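Local atomic coordinates of extracellular solute-binding protein (Conexibacter woesei, PDB entry 4P98), a protein that probably captures a small solute outside the cell membrane and delivers it to an ABC transporter, as a lipoprotein of the BMP (PnrA-like) family. Residues 140-145 with 202-207. Numbering follows the deposited sequence.
Sequences RGVEKV and AQLLVA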
loop_
_atom_site.group_PDB
_atom_site.type_symbol
_atom_site.label_atom_id
_atom_site.label_comp_id
_atom_site.label_asym_id
_atom_site.label_seq_id
_atom_site.Cartn_x
_atom_site.Cartn_y
_atom_site.Cartn_z
ATOM N N ARG A 140 5.685 23.382 -0.403
ATOM C CA ARG A 140 6.199 24.757 -0.497
ATOM C C ARG A 140 7.649 24.811 -0.062
ATOM O O ARG A 140 7.960 24.441 1.068
ATOM C CB ARG A 140 5.399 25.696 0.400
ATOM C CG ARG A 140 4.046 26.114 -0.154
ATOM C CD ARG A 140 3.421 27.232 0.680
ATOM N NE ARG A 140 3.253 26.834 2.083
ATOM C CZ ARG A 140 2.206 27.139 2.851
ATOM N NH1 ARG A 140 1.189 27.861 2.380
ATOM N NH2 ARG A 140 2.171 26.707 4.111
ATOM N N GLY A 141 8.525 25.269 -0.957
ATOM C CA GLY A 141 9.928 25.494 -0.627
ATOM C C GLY A 141 10.797 24.248 -0.599
ATOM O O GLY A 141 11.871 24.263 -0.029
ATOM N N VAL A 142 10.350 23.171 -1.227
ATOM C CA VAL A 142 11.119 21.928 -1.249
ATOM C C VAL A 142 11.682 21.745 -2.644
ATOM O O VAL A 142 10.963 21.363 -3.564
ATOM C CB VAL A 142 10.245 20.729 -0.842
ATOM C CG1 VAL A 142 11.029 19.424 -0.953
ATOM C CG2 VAL A 142 9.703 20.924 0.563
ATOM N N GLU A 143 12.964 22.044 -2.824
ATOM C CA GLU A 143 13.561 21.952 -4.150
ATOM C C GLU A 143 14.489 20.755 -4.302
ATOM O O GLU A 143 14.869 20.424 -5.426
ATOM C CB GLU A 143 14.283 23.268 -4.549
ATOM C CG GLU A 143 13.367 24.475 -4.858
ATOM C CD GLU A 143 12.170 24.185 -5.793
ATOM O OE1 GLU A 143 12.343 23.771 -6.970
ATOM O OE2 GLU A 143 11.024 24.418 -5.348
ATOM N N LYS A 144 14.823 20.100 -3.184
ATOM C CA LYS A 144 15.710 18.929 -3.174
ATOM C C LYS A 144 15.033 17.795 -2.401
ATOM O O LYS A 144 14.676 17.964 -1.241
ATOM C CB LYS A 144 17.052 19.277 -2.515
ATOM C CG LYS A 144 17.888 20.281 -3.292
ATOM C CD LYS A 144 19.316 20.403 -2.760
ATOM C CE LYS A 144 20.138 21.336 -3.643
ATOM N NZ LYS A 144 21.503 21.567 -3.102
ATOM N N VAL A 145 14.868 16.647 -3.054
ATOM C CA VAL A 145 14.121 15.524 -2.499
ATOM C C VAL A 145 15.023 14.300 -2.498
ATOM O O VAL A 145 15.739 14.038 -3.476
ATOM C CB VAL A 145 12.865 15.196 -3.341
ATOM C CG1 VAL A 145 12.144 13.957 -2.794
ATOM C CG2 VAL A 145 11.923 16.391 -3.378
ATOM N N ALA A 202 19.038 17.238 1.002
ATOM C CA ALA A 202 17.623 16.869 0.911
ATOM C C ALA A 202 16.775 17.663 1.897
ATOM O O ALA A 202 17.115 17.773 3.084
ATOM C CB ALA A 202 17.428 15.379 1.153
ATOM N N GLN A 203 15.677 18.221 1.387
ATOM C CA GLN A 203 14.745 19.009 2.197
ATOM C C GLN A 203 13.486 18.228 2.533
ATOM O O GLN A 203 12.597 18.726 3.212
ATOM C CB GLN A 203 14.394 20.312 1.471
ATOM C CG GLN A 203 15.620 21.197 1.231
ATOM C CD GLN A 203 15.375 22.315 0.231
ATOM O OE1 GLN A 203 14.830 22.099 -0.844
ATOM N NE2 GLN A 203 15.805 23.512 0.576
ATOM N N LEU A 204 13.435 16.988 2.053
ATOM C CA LEU A 204 12.332 16.074 2.311
ATOM C C LEU A 204 12.865 14.663 2.077
ATOM O O LEU A 204 13.654 14.431 1.153
ATOM C CB LEU A 204 11.177 16.351 1.340
ATOM C CG LEU A 204 10.053 15.321 1.198
ATOM C CD1 LEU A 204 9.013 15.502 2.287
ATOM C CD2 LEU A 204 9.395 15.427 -0.184
ATOM N N LEU A 205 12.409 13.723 2.887
ATOM C CA LEU A 205 12.874 12.344 2.765
ATOM C C LEU A 205 11.700 11.417 2.516
ATOM O O LEU A 205 10.771 11.367 3.308
ATOM C CB LEU A 205 13.640 11.927 4.024
ATOM C CG LEU A 205 15.026 12.576 4.149
ATOM C CD1 LEU A 205 15.604 12.489 5.565
ATOM C CD2 LEU A 205 15.998 12.008 3.130
ATOM N N VAL A 206 11.762 10.671 1.417
ATOM C CA VAL A 206 10.694 9.754 1.037
ATOM C C VAL A 206 11.133 8.310 1.265
ATOM O O VAL A 206 12.158 7.903 0.762
ATOM C CB VAL A 206 10.328 9.923 -0.449
ATOM C CG1 VAL A 206 9.104 9.088 -0.792
ATOM C CG2 VAL A 206 10.084 11.389 -0.768
ATOM N N ALA A 207 10.333 7.563 2.017
ATOM C CA ALA A 207 10.567 6.143 2.288
ATOM C C ALA A 207 9.736 5.262 1.365
ATOM O O ALA A 207 8.515 5.445 1.261
ATOM C CB ALA A 207 10.199 5.826 3.725
#
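Gln-203 reaches back over the turn that leads into strand 144-149 and grips it with its amide oxygen. OE1 takes two backbone N-H groups: that of Glu-143, with N 2.7 Å from OE1 and nearly in line with the side-chain C=O, and that of Lys-144, more bent and tilted 25° from the amide plane. CD is anti to CA (chi2 166°), which sets the amide beside both N-H groups. A third bond runs the other way, from Gln-203 N to Lys-144 O at 2.8 Å, fairly straight at the hydrogen (165°) although the donor stands above the carbonyl plane. One glutamine thus clamps three consecutive peptide groups, 142-143 to 144-145.

Beneath this polar clamp the packing is tight and apolar. Val-142 CG1 meets Leu-204 CB at 3.8 Å, the side chains crossing at about a right angle. Val-145 lies beside Leu-204, pointing the same way, and its CG1 also touches Val-206 CG2 at 3.9 Å. Leu-204 N is buried without a partner in the model, though the residue's backbone bonds to Gly-146. The other side is open: Gly-141, Glu-143 and Lys-144 are exposed, and the side-chain ends of the latter two lead away from residues 202-207.

The contact joins the starts of two parallel neighbours, 144-149 and 205-207, in a five-stranded sheet whose order 2-1-3-4-5 is consistent with the second lobe of a periplasmic-binding-protein fold. Strand 175-180 pairs with the other edge of 144-149 through Ser-175 and Glu-177. Helix 125-137 packs on Leu-204 and Val-206, helix 154-170 on Val-145 and Val-206, while helix 212-221 covers Leu-205 on the opposite face.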